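Local atomic coordinates of glucokinase (Streptomyces griseus, PDB entry 3VGL), a protein that binds D-glucose together with an ATP analogue and probably catalyses ATP-dependent phosphorylation of the sugar to D-glucose 6-phosphate. Residues L3-I9 with V57-G63; V68-A73 with V101-D105; A188-N193 with V210-E214; N198-L202 with Q224-V228. One frame throughout, in Å; residues are numbered along the deposited sequence.

Contact 1 of 4, residues L3-I9 with V57-G63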
loop_
_atom_site.group_PDB
_atom_site.type_symbol
_atom_site.label_atom_id
_atom_site.label_comp_id
_atom_site.label_asym_id
_atom_site.label_seq_id
_atom_site.Cartn_x
_atom_site.Cartn_y
_atom_site.Cartn_z
ATOM N N LEU A 3 -33.326 25.272 28.212
ATOM C CA LEU A 3 -33.175 24.721 26.869
ATOM C C LEU A 3 -32.076 25.434 26.109
ATOM O O LEU A 3 -31.918 26.647 26.211
ATOM C CB LEU A 3 -34.479 24.877 26.090
ATOM C CG LEU A 3 -35.735 24.326 26.770
ATOM C CD1 LEU A 3 -36.920 24.684 25.911
ATOM C CD2 LEU A 3 -35.650 22.838 26.936
ATOM N N THR A 4 -31.312 24.662 25.344
ATOM C CA THR A 4 -30.337 25.220 24.409
ATOM C C THR A 4 -30.637 24.677 23.024
ATOM O O THR A 4 -31.436 23.748 22.875
ATOM C CB THR A 4 -28.905 24.811 24.804
ATOM O OG1 THR A 4 -28.857 23.385 24.900
ATOM C CG2 THR A 4 -28.536 25.430 26.148
ATOM N N ILE A 5 -30.008 25.264 22.011
ATOM C CA ILE A 5 -30.106 24.754 20.660
ATOM C C ILE A 5 -28.785 24.105 20.294
ATOM O O ILE A 5 -27.740 24.649 20.605
ATOM C CB ILE A 5 -30.404 25.905 19.649
ATOM C CG1 ILE A 5 -31.881 26.302 19.719
ATOM C CG2 ILE A 5 -29.998 25.510 18.208
ATOM C CD1 ILE A 5 -32.742 25.697 18.617
ATOM N N GLY A 6 -28.848 22.927 19.680
ATOM C CA GLY A 6 -27.651 22.336 19.048
ATOM C C GLY A 6 -27.774 22.465 17.537
ATOM O O GLY A 6 -28.857 22.273 16.980
ATOM N N VAL A 7 -26.666 22.803 16.859
ATOM C CA VAL A 7 -26.629 22.884 15.398
ATOM C C VAL A 7 -25.456 22.045 14.887
ATOM O O VAL A 7 -24.301 22.335 15.221
ATOM C CB VAL A 7 -26.418 24.348 14.885
ATOM C CG1 VAL A 7 -26.575 24.421 13.348
ATOM C CG2 VAL A 7 -27.387 25.310 15.561
ATOM N N ASP A 8 -25.745 21.005 14.106
ATOM C CA ASP A 8 -24.680 20.152 13.559
ATOM C C ASP A 8 -24.487 20.582 12.121
ATOM O O ASP A 8 -25.416 20.496 11.311
ATOM C CB ASP A 8 -25.112 18.673 13.654
ATOM C CG ASP A 8 -24.023 17.704 13.188
ATOM O OD1 ASP A 8 -23.442 17.902 12.091
ATOM O OD2 ASP A 8 -23.750 16.734 13.929
ATOM N N ILE A 9 -23.293 21.100 11.810
ATOM C CA ILE A 9 -22.984 21.526 10.451
ATOM C C ILE A 9 -22.017 20.546 9.815
ATOM O O ILE A 9 -20.821 20.512 10.162
ATOM C CB ILE A 9 -22.370 22.925 10.386
ATOM C CG1 ILE A 9 -23.316 23.919 11.043
ATOM C CG2 ILE A 9 -22.141 23.336 8.919
ATOM C CD1 ILE A 9 -22.597 25.008 11.791
ATOM N N VAL A 57 -34.964 29.706 24.529
ATOM C CA VAL A 57 -33.612 29.159 24.304
ATOM C C VAL A 57 -32.517 30.047 24.909
ATOM O O VAL A 57 -32.492 31.259 24.675
ATOM C CB VAL A 57 -33.357 28.957 22.785
ATOM C CG1 VAL A 57 -31.902 28.583 22.504
ATOM C CG2 VAL A 57 -34.308 27.907 22.219
ATOM N N GLU A 58 -31.591 29.416 25.635
ATOM C CA GLU A 58 -30.579 30.091 26.453
ATOM C C GLU A 58 -29.198 30.221 25.788
ATOM O O GLU A 58 -28.438 31.155 26.073
ATOM C CB GLU A 58 -30.418 29.305 27.746
ATOM C CG GLU A 58 -29.861 30.080 28.914
ATOM C CD GLU A 58 -30.554 29.708 30.217
ATOM O OE1 GLU A 58 -30.571 28.506 30.564
ATOM O OE2 GLU A 58 -31.084 30.614 30.895
ATOM N N ALA A 59 -28.868 29.270 24.916
ATOM C CA ALA A 59 -27.555 29.253 24.277
ATOM C C ALA A 59 -27.612 28.427 23.011
ATOM O O ALA A 59 -28.551 27.662 22.820
ATOM C CB ALA A 59 -26.508 28.657 25.228
ATOM N N VAL A 60 -26.574 28.550 22.187
ATOM C CA VAL A 60 -26.434 27.782 20.937
ATOM C C VAL A 60 -25.102 27.034 20.971
ATOM O O VAL A 60 -24.054 27.638 21.196
ATOM C CB VAL A 60 -26.501 28.698 19.672
ATOM C CG1 VAL A 60 -26.278 27.905 18.387
ATOM C CG2 VAL A 60 -27.849 29.445 19.579
ATOM N N GLY A 61 -25.149 25.718 20.769
ATOM C CA GLY A 61 -23.921 24.933 20.567
ATOM C C GLY A 61 -23.849 24.508 19.117
ATOM O O GLY A 61 -24.809 23.967 18.577
ATOM N N ILE A 62 -22.686 24.709 18.498
ATOM C CA ILE A 62 -22.459 24.333 17.122
ATOM C C ILE A 62 -21.486 23.166 17.123
ATOM O O ILE A 62 -20.424 23.257 17.755
ATOM C CB ILE A 62 -21.840 25.516 16.348
ATOM C CG1 ILE A 62 -22.891 26.610 16.129
ATOM C CG2 ILE A 62 -21.245 25.030 15.015
ATOM C CD1 ILE A 62 -22.316 27.929 15.602
ATOM N N GLY A 63 -21.869 22.071 16.467
ATOM C CA GLY A 63 -20.918 20.975 16.153
ATOM C C GLY A 63 -20.517 21.151 14.698
ATOM O O GLY A 63 -21.342 20.942 13.808
#
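Ile9 rests its CD1 on Ile62 CG2 at 3.5 Å, on the same face where Val7 CG2 meets Val60 CG1 (4.0 Å) and Ile5 CG1 meets Val57 CG1 (3.6 Å); helix 37-52 packs against this apolar layer. Beneath it the strands run parallel at 19°, their axes 4.6 Å apart at closest. Val7 sits opposite Ile62, its N donating to Gly61 O (2.8 Å) and its O accepting Gly63 N (2.7 Å), and Ile5 brackets Val60 in the same way. At Glu58, whose psi of -29° breaks the extended run, the pairing slips by one residue: Leu3 O takes Glu58 N (2.8 Å), and Ala59 N finds no partner. On the other face, Gly6, Gly61 and Gly63 carry no side chains, and Asp8 reaches to about 4 Å from the bound nucleotide analogue. Adjacent parallel strands inside a mixed sheet, with an aspartate beside the nucleotide, are typical of the actin-like ATPase fold shared by ROK kinases.

Contact 2 of 4, residues V68-A73 with V101-D105; sequences VDDKRA and VVEND. With NA (sodium ion), chain C; BGC (beta-D-glucopyranose), chain D.
Residues 68-73 form a hairpin-like loop, with Asp69 to Arg72 a type I beta turn closed by Arg72 N to Asp69 O (3.0 Å). Arg72 then takes left-handed helical angles (57/48). The strand 101-104 lies alongside in the opposite sense: Val68 CA is 5.6 Å from Asn104 CA, and Arg72 CA 4.9 Å from Val102 CA. One backbone hydrogen bond joins them, from Val102 N to Arg72 O (3.0 Å). Asp69 OD1 also accepts Ala73 N (3.0 Å). Within this chain the loop flanks the outermost strand of the N-terminal mixed sheet, where that strand enters helix 105-116 and the glucose pocket. Val68 (chi1 t) places CG1 4.1 Å from Val102 CG1 and CG2 3.6 Å from Asn104 N. Arg72 NH1 (chi1 m, chi2 t) and Glu103 OE2 (chi1 m, chi2 m) share water 1 (3.1 and 2.6 Å), while Glu103 OE1 forms a salt bridge with Arg146. Asn104, the N-cap (chi1 t), binds sodium through OD1 (2.4 Å), alongside Asn107 OD1 and the carbonyl of Gly136; its ND2 donates to glucose O4 (3.2 Å) and to Gly66 O. Asp105 (chi1 p) accepts glucose O4 at OD1 (2.6 Å) and O6 at OD2 (2.7 Å).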
loop_
_atom_site.group_PDB
_atom_site.type_symbol
_atom_site.label_atom_id
_atom_site.label_comp_id
_atom_site.label_asym_id
_atom_site.label_seq_id
_atom_site.Cartn_x
_atom_site.Cartn_y
_atom_site.Cartn_z
ATOM N N VAL A 68 -11.439 22.409 14.978
ATOM C CA VAL A 68 -11.844 23.516 15.856
ATOM C C VAL A 68 -10.757 23.785 16.892
ATOM O O VAL A 68 -10.173 22.846 17.451
ATOM C CB VAL A 68 -13.176 23.178 16.534
ATOM C CG1 VAL A 68 -13.567 24.275 17.568
ATOM C CG2 VAL A 68 -14.255 23.029 15.471
ATOM N N ASP A 69 -10.510 25.065 17.163
ATOM C CA ASP A 69 -9.445 25.477 18.093
ATOM C C ASP A 69 -9.730 25.184 19.576
ATOM O O ASP A 69 -10.853 24.842 19.938
ATOM C CB ASP A 69 -9.124 26.951 17.878
ATOM C CG ASP A 69 -10.170 27.875 18.476
ATOM O OD1 ASP A 69 -11.390 27.601 18.371
ATOM O OD2 ASP A 69 -9.749 28.885 19.063
ATOM N N ASP A 70 -8.712 25.323 20.432
ATOM C CA ASP A 70 -8.843 24.981 21.859
ATOM C C ASP A 70 -9.767 25.940 22.624
ATOM O O ASP A 70 -10.289 25.600 23.690
ATOM C CB ASP A 70 -7.463 24.928 22.530
ATOM C CG ASP A 70 -6.691 26.226 22.376
ATOM O OD1 ASP A 70 -6.424 26.630 21.223
ATOM O OD2 ASP A 70 -6.358 26.844 23.412
ATOM N N LYS A 71 -9.952 27.129 22.066
ATOM C CA LYS A 71 -10.882 28.123 22.615
ATOM C C LYS A 71 -12.341 27.872 22.205
ATOM O O LYS A 71 -13.243 28.599 22.627
ATOM C CB LYS A 71 -10.459 29.541 22.215
ATOM C CG LYS A 71 -9.076 29.939 22.724
ATOM C CD LYS A 71 -8.949 31.438 22.958
ATOM C CE LYS A 71 -9.313 31.808 24.404
ATOM N NZ LYS A 71 -9.192 33.263 24.691
ATOM N N ARG A 72 -12.577 26.848 21.383
ATOM C CA ARG A 72 -13.945 26.464 21.002
ATOM C C ARG A 72 -14.719 27.622 20.359
ATOM O O ARG A 72 -15.874 27.911 20.720
ATOM C CB ARG A 72 -14.699 25.841 22.192
ATOM C CG ARG A 72 -14.050 24.542 22.701
ATOM C CD ARG A 72 -14.466 24.235 24.124
ATOM N NE ARG A 72 -13.326 23.807 24.930
ATOM C CZ ARG A 72 -13.404 23.496 26.223
ATOM N NH1 ARG A 72 -14.571 23.549 26.854
ATOM N NH2 ARG A 72 -12.311 23.124 26.884
ATOM N N ALA A 73 -14.067 28.285 19.408
ATOM C CA ALA A 73 -14.622 29.488 18.789
ATOM C C ALA A 73 -14.413 29.602 17.281
ATOM O O ALA A 73 -15.150 30.316 16.593
ATOM C CB ALA A 73 -14.062 30.731 19.482
ATOM N N VAL A 101 -21.042 28.316 21.676
ATOM C CA VAL A 101 -19.804 27.560 21.815
ATOM C C VAL A 101 -19.678 26.793 20.516
ATOM O O VAL A 101 -20.684 26.346 19.990
ATOM C CB VAL A 101 -19.826 26.603 23.020
ATOM C CG1 VAL A 101 -20.924 25.562 22.887
ATOM C CG2 VAL A 101 -18.472 25.922 23.204
ATOM N N VAL A 102 -18.463 26.688 19.991
ATOM C CA VAL A 102 -18.224 25.918 18.772
ATOM C C VAL A 102 -17.374 24.707 19.128
ATOM O O VAL A 102 -16.297 24.848 19.703
ATOM C CB VAL A 102 -17.525 26.765 17.673
ATOM C CG1 VAL A 102 -17.135 25.907 16.472
ATOM C CG2 VAL A 102 -18.432 27.906 17.239
ATOM N N GLU A 103 -17.871 23.514 18.819
ATOM C CA GLU A 103 -17.111 22.287 19.076
ATOM C C GLU A 103 -16.980 21.553 17.746
ATOM O O GLU A 103 -17.783 21.733 16.846
ATOM C CB GLU A 103 -17.854 21.392 20.090
ATOM C CG GLU A 103 -18.028 22.020 21.479
ATOM C CD GLU A 103 -16.895 21.732 22.460
ATOM O OE1 GLU A 103 -15.841 21.183 22.065
ATOM O OE2 GLU A 103 -17.071 22.076 23.653
ATOM N N ASN A 104 -15.983 20.691 17.614
ATOM C CA ASN A 104 -15.972 19.794 16.459
ATOM C C ASN A 104 -17.199 18.882 16.507
ATOM O O ASN A 104 -17.616 18.436 17.585
ATOM C CB ASN A 104 -14.661 19.003 16.446
ATOM C CG ASN A 104 -14.706 17.837 15.490
ATOM O OD1 ASN A 104 -15.034 16.714 15.899
ATOM N ND2 ASN A 104 -14.398 18.083 14.220
ATOM N N ASP A 105 -17.767 18.596 15.338
ATOM C CA ASP A 105 -19.012 17.820 15.256
ATOM C C ASP A 105 -18.930 16.434 15.845
ATOM O O ASP A 105 -19.883 15.977 16.457
ATOM C CB ASP A 105 -19.548 17.751 13.810
ATOM C CG ASP A 105 -18.608 17.038 12.843
ATOM O OD1 ASP A 105 -17.389 17.075 13.045
ATOM O OD2 ASP A 105 -19.094 16.456 11.853
HETATM NA NA NA C . -13.283 15.239 16.442
HETATM C C2 BGC D . -13.231 16.632 9.324
HETATM C C3 BGC D . -13.615 16.453 10.791
HETATM C C4 BGC D . -15.097 16.106 10.945
HETATM C C5 BGC D . -15.398 14.927 10.036
HETATM C C6 BGC D . -16.873 14.519 10.089
HETATM C C1 BGC D . -13.647 15.381 8.559
HETATM O O1 BGC D . -13.409 15.529 7.186
HETATM O O2 BGC D . -11.796 16.736 9.265
HETATM O O3 BGC D . -13.332 17.609 11.517
HETATM O O4 BGC D . -15.351 15.727 12.286
HETATM O O5 BGC D . -15.058 15.213 8.688
HETATM O O6 BGC D . -17.711 15.593 9.693
HETATM O O HOH W 1 -17.463 23.657 25.712
HETATM O O HOH W 2 -11.639 16.977 15.907
HETATM O O HOH W 3 -13.342 14.749 14.070
#

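Contact 3 of 4, residues A188-N193 with V210-E214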
loop_
_atom_site.group_PDB
_atom_site.type_symbol
_atom_site.label_atom_id
_atom_site.label_comp_id
_atom_site.label_asym_id
_atom_site.label_seq_id
_atom_site.Cartn_x
_atom_site.Cartn_y
_atom_site.Cartn_z
ATOM N N ALA A 188 -20.523 1.462 -3.999
ATOM C CA ALA A 188 -21.735 0.988 -4.676
ATOM C C ALA A 188 -21.773 1.389 -6.134
ATOM O O ALA A 188 -22.221 0.604 -6.973
ATOM C CB ALA A 188 -22.953 1.472 -3.962
ATOM N N LYS A 189 -21.323 2.603 -6.443
ATOM C CA LYS A 189 -21.287 3.034 -7.840
ATOM C C LYS A 189 -20.278 2.234 -8.660
ATOM O O LYS A 189 -20.562 1.893 -9.809
ATOM C CB LYS A 189 -21.039 4.539 -7.968
ATOM C CG LYS A 189 -22.225 5.385 -7.508
ATOM C CD LYS A 189 -21.974 6.879 -7.663
ATOM C CE LYS A 189 -23.237 7.661 -7.304
ATOM N NZ LYS A 189 -23.095 9.133 -7.490
ATOM N N GLN A 190 -19.112 1.947 -8.075
ATOM C CA GLN A 190 -18.120 1.054 -8.695
ATOM C C GLN A 190 -18.745 -0.301 -9.029
ATOM O O GLN A 190 -18.589 -0.809 -10.146
ATOM C CB GLN A 190 -16.912 0.814 -7.772
ATOM C CG GLN A 190 -15.886 1.949 -7.659
ATOM C CD GLN A 190 -14.691 1.623 -6.719
ATOM O OE1 GLN A 190 -14.753 0.719 -5.867
ATOM N NE2 GLN A 190 -13.611 2.390 -6.863
ATOM N N ARG A 191 -19.458 -0.875 -8.064
ATOM C CA ARG A 191 -19.978 -2.231 -8.193
ATOM C C ARG A 191 -21.197 -2.290 -9.097
ATOM O O ARG A 191 -21.366 -3.256 -9.858
ATOM C CB ARG A 191 -20.256 -2.843 -6.818
ATOM C CG ARG A 191 -18.969 -3.197 -6.078
ATOM C CD ARG A 191 -19.109 -3.197 -4.562
ATOM N NE ARG A 191 -17.829 -3.526 -3.899
ATOM C CZ ARG A 191 -16.767 -2.717 -3.886
ATOM N NH1 ARG A 191 -16.802 -1.535 -4.485
ATOM N NH2 ARG A 191 -15.638 -3.098 -3.285
ATOM N N ALA A 192 -22.043 -1.266 -9.027
ATOM C CA ALA A 192 -23.220 -1.210 -9.905
ATOM C C ALA A 192 -22.813 -0.969 -11.358
ATOM O O ALA A 192 -23.467 -1.478 -12.288
ATOM C CB ALA A 192 -24.205 -0.149 -9.436
ATOM N N ASN A 193 -21.735 -0.208 -11.557
ATOM C CA ASN A 193 -21.209 -0.003 -12.898
ATOM C C ASN A 193 -20.611 -1.282 -13.487
ATOM O O ASN A 193 -20.799 -1.564 -14.673
ATOM C CB ASN A 193 -20.193 1.136 -12.959
ATOM C CG ASN A 193 -19.652 1.336 -14.359
ATOM O OD1 ASN A 193 -20.381 1.758 -15.260
ATOM N ND2 ASN A 193 -18.382 0.990 -14.563
ATOM N N VAL A 210 -26.461 4.643 -12.488
ATOM C CA VAL A 210 -25.381 4.594 -11.492
ATOM C C VAL A 210 -25.229 5.951 -10.801
ATOM O O VAL A 210 -25.102 6.020 -9.574
ATOM C CB VAL A 210 -24.040 4.157 -12.138
ATOM C CG1 VAL A 210 -22.866 4.341 -11.168
ATOM C CG2 VAL A 210 -24.124 2.703 -12.586
ATOM N N ASP A 211 -25.268 7.023 -11.594
ATOM C CA ASP A 211 -25.097 8.383 -11.090
ATOM C C ASP A 211 -26.175 8.771 -10.080
ATOM O O ASP A 211 -25.949 9.639 -9.225
ATOM C CB ASP A 211 -25.117 9.376 -12.247
ATOM C CG ASP A 211 -24.122 10.496 -12.060
ATOM O OD1 ASP A 211 -24.534 11.592 -11.614
ATOM O OD2 ASP A 211 -22.922 10.270 -12.347
ATOM N N GLY A 212 -27.338 8.130 -10.187
ATOM C CA GLY A 212 -28.475 8.396 -9.301
ATOM C C GLY A 212 -28.476 7.616 -7.992
ATOM O O GLY A 212 -29.401 7.750 -7.187
ATOM N N ILE A 213 -27.447 6.800 -7.765
ATOM C CA ILE A 213 -27.343 6.043 -6.508
ATOM C C ILE A 213 -27.047 6.988 -5.345
ATOM O O ILE A 213 -26.074 7.739 -5.398
ATOM C CB ILE A 213 -26.235 4.954 -6.568
ATOM C CG1 ILE A 213 -26.610 3.850 -7.565
ATOM C CG2 ILE A 213 -25.979 4.348 -5.169
ATOM C CD1 ILE A 213 -25.416 2.940 -7.965
ATOM N N GLU A 214 -27.898 6.947 -4.317
ATOM C CA GLU A 214 -27.705 7.737 -3.095
ATOM C C GLU A 214 -27.470 6.826 -1.890
ATOM O O GLU A 214 -27.901 5.673 -1.885
ATOM C CB GLU A 214 -28.913 8.644 -2.846
ATOM C CG GLU A 214 -29.071 9.738 -3.892
ATOM C CD GLU A 214 -30.388 10.473 -3.790
ATOM O OE1 GLU A 214 -30.794 11.080 -4.808
ATOM O OE2 GLU A 214 -31.026 10.438 -2.709
#
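At the centre, Ile213 CD1 reaches 3.6 Å from Ala192 CB, while Ile213 CG2 lies 4.3 Å from Ala188 CB. The two alanines stand one helical turn apart, linked by Ala192 N to Ala188 O (2.8 Å), and their small side chains let the isoleucine settle close to the helix. Val210 extends this apolar patch: its CG2 is 4.3 Å from Ala192 CB and 4.2 Å from Asn193 CB, and its CG1 is 3.7 Å from Lys189 CB. Val210 and Ile213 are the first and last residues of a type I beta turn, closed by Ile213 N to Val210 O (3.1 Å), so both can point at helix 181-194. The turn leads directly into helix 215-223, with Glu214 at the N-cap, and Ile218 of that helix touches both Ala188 and Ile213. Further out, Lys189, fully extended beyond chi1, runs across the turn, bringing its CE to 3.4 Å from both Val210 O and Ile213 O. At its tip, Lys189 NZ makes a weak hydrogen bond to Asp211 O (3.4 Å). Gln190 and Arg191 point elsewhere, the former packing on Gln172 of the second subunit and the latter forming a salt bridge with Asp231 of helix 227-251.

Contact 4 of 4, residues N198-L202 with Q224-V228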
loop_
_atom_site.group_PDB
_atom_site.type_symbol
_atom_site.label_atom_id
_atom_site.label_comp_id
_atom_site.label_asym_id
_atom_site.label_seq_id
_atom_site.Cartn_x
_atom_site.Cartn_y
_atom_site.Cartn_z
ATOM N N ASN A 198 -26.512 -7.327 -10.848
ATOM C CA ASN A 198 -26.556 -7.620 -9.419
ATOM C C ASN A 198 -26.976 -6.406 -8.581
ATOM O O ASN A 198 -26.920 -6.442 -7.344
ATOM C CB ASN A 198 -25.202 -8.161 -8.942
ATOM C CG ASN A 198 -24.971 -9.614 -9.341
ATOM O OD1 ASN A 198 -25.916 -10.380 -9.548
ATOM N ND2 ASN A 198 -23.700 -10.004 -9.429
ATOM N N ALA A 199 -27.407 -5.343 -9.265
ATOM C CA ALA A 199 -27.793 -4.086 -8.619
ATOM C C ALA A 199 -29.216 -3.639 -8.961
ATOM O O ALA A 199 -29.571 -2.476 -8.740
ATOM C CB ALA A 199 -26.798 -2.984 -8.981
ATOM N N ALA A 200 -30.029 -4.553 -9.492
ATOM C CA ALA A 200 -31.374 -4.203 -9.961
ATOM C C ALA A 200 -32.228 -3.468 -8.921
ATOM O O ALA A 200 -32.819 -2.421 -9.226
ATOM C CB ALA A 200 -32.104 -5.443 -10.482
ATOM N N VAL A 201 -32.283 -4.014 -7.706
ATOM C CA VAL A 201 -33.018 -3.389 -6.603
ATOM C C VAL A 201 -32.446 -2.007 -6.261
ATOM O O VAL A 201 -33.188 -1.030 -6.131
ATOM C CB VAL A 201 -33.063 -4.313 -5.352
ATOM C CG1 VAL A 201 -33.582 -3.563 -4.124
ATOM C CG2 VAL A 201 -33.918 -5.544 -5.628
ATOM N N LEU A 202 -31.121 -1.920 -6.138
ATOM C CA LEU A 202 -30.477 -0.648 -5.826
ATOM C C LEU A 202 -30.798 0.430 -6.851
ATOM O O LEU A 202 -31.209 1.532 -6.485
ATOM C CB LEU A 202 -28.954 -0.832 -5.692
ATOM C CG LEU A 202 -28.050 0.394 -5.529
ATOM C CD1 LEU A 202 -28.429 1.160 -4.290
ATOM C CD2 LEU A 202 -26.597 -0.045 -5.468
ATOM N N GLN A 224 -32.914 -5.355 1.613
ATOM C CA GLN A 224 -33.683 -6.218 0.712
ATOM C C GLN A 224 -32.806 -7.288 0.056
ATOM O O GLN A 224 -33.290 -8.095 -0.741
ATOM C CB GLN A 224 -34.392 -5.379 -0.355
ATOM C CG GLN A 224 -35.529 -4.514 0.184
ATOM C CD GLN A 224 -36.157 -3.615 -0.875
ATOM O OE1 GLN A 224 -36.506 -2.465 -0.598
ATOM N NE2 GLN A 224 -36.296 -4.131 -2.091
ATOM N N GLY A 225 -31.517 -7.280 0.386
ATOM C CA GLY A 225 -30.586 -8.324 -0.042
ATOM C C GLY A 225 -29.927 -8.095 -1.390
ATOM O O GLY A 225 -29.382 -9.033 -1.972
ATOM N N ASP A 226 -29.974 -6.853 -1.881
ATOM C CA ASP A 226 -29.314 -6.479 -3.131
ATOM C C ASP A 226 -27.827 -6.797 -2.982
ATOM O O ASP A 226 -27.172 -6.252 -2.084
ATOM C CB ASP A 226 -29.535 -4.983 -3.415
ATOM C CG ASP A 226 -28.863 -4.513 -4.696
ATOM O OD1 ASP A 226 -29.555 -4.368 -5.719
ATOM O OD2 ASP A 226 -27.641 -4.268 -4.687
ATOM N N PRO A 227 -27.292 -7.709 -3.825
ATOM C CA PRO A 227 -25.910 -8.182 -3.644
ATOM C C PRO A 227 -24.860 -7.080 -3.736
ATOM O O PRO A 227 -23.890 -7.094 -2.964
ATOM C CB PRO A 227 -25.718 -9.184 -4.787
ATOM C CG PRO A 227 -27.081 -9.588 -5.182
ATOM C CD PRO A 227 -27.978 -8.422 -4.922
ATOM N N VAL A 228 -25.044 -6.152 -4.671
ATOM C CA VAL A 228 -24.099 -5.039 -4.843
ATOM C C VAL A 228 -24.123 -4.143 -3.609
ATOM O O VAL A 228 -23.067 -3.694 -3.145
ATOM C CB VAL A 228 -24.375 -4.243 -6.150
ATOM C CG1 VAL A 228 -23.845 -2.795 -6.056
ATOM C CG2 VAL A 228 -23.763 -4.972 -7.346
HETATM O O HOH W 4 -30.664 -6.410 -6.800
#
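The carboxylate of Asp226 serves the N-terminal ends of two helices. Its OD1 accepts hydrogen bonds from Leu202 N (2.9 Å) and from water 4 (2.6 Å); the same water accepts Val201 N at 3.0 Å, so this second amide of the opening turn is satisfied through solvent. Its OD2 accepts the backbone N of Ala229, which makes Asp226 the N-cap of its own helix, 227-251. The other helix, 200-204, has Ala199 at its N-cap position, a residue with no polar side chain, and the aspartate of 224-228 supplies the acceptor instead. Just before Asp226, Gly225 ends helix 215-223 in a Schellman motif with phi at 88°, and the chain passes from one helix to the next within a few residues. Pro227 has no amide proton to place, but Val228 does: Val228 N donates to Asn198 O at 3.3 Å, so an early amide of helix 227-251 is met by a carbonyl of 198-202. Pro227 CD lies 3.3 Å from that same Asn198 O. Apolar contacts flank these bonds, with Ala199 CB 3.9 Å from Val228 CB and Leu202 CD2 3.9 Å from Val228 CG1.

Overall arrangement
From the N terminus, contact 1 closes the first loop, bringing strand 57-64 beside strand 3-9 after a passage through two further strands and helix 37-52. Contact 2 follows in series; because strand 100-104 neighbours 57-64 in the sheet, the two contacts touch, and contact 2 lays the 68-73 loop against that edge strand beside the sugar site. Contacts 3 and 4 lie on the opposite side of the chain's centre, the centre of contact 3 about 36 Å from those of contacts 1 and 2. Their segments alternate along the chain, so the loops cross: 198-202 falls between the halves of contact 3, and 210-214 between those of contact 4. Arg191 and Ala192 pack on Val228, uniting both within one helical cluster.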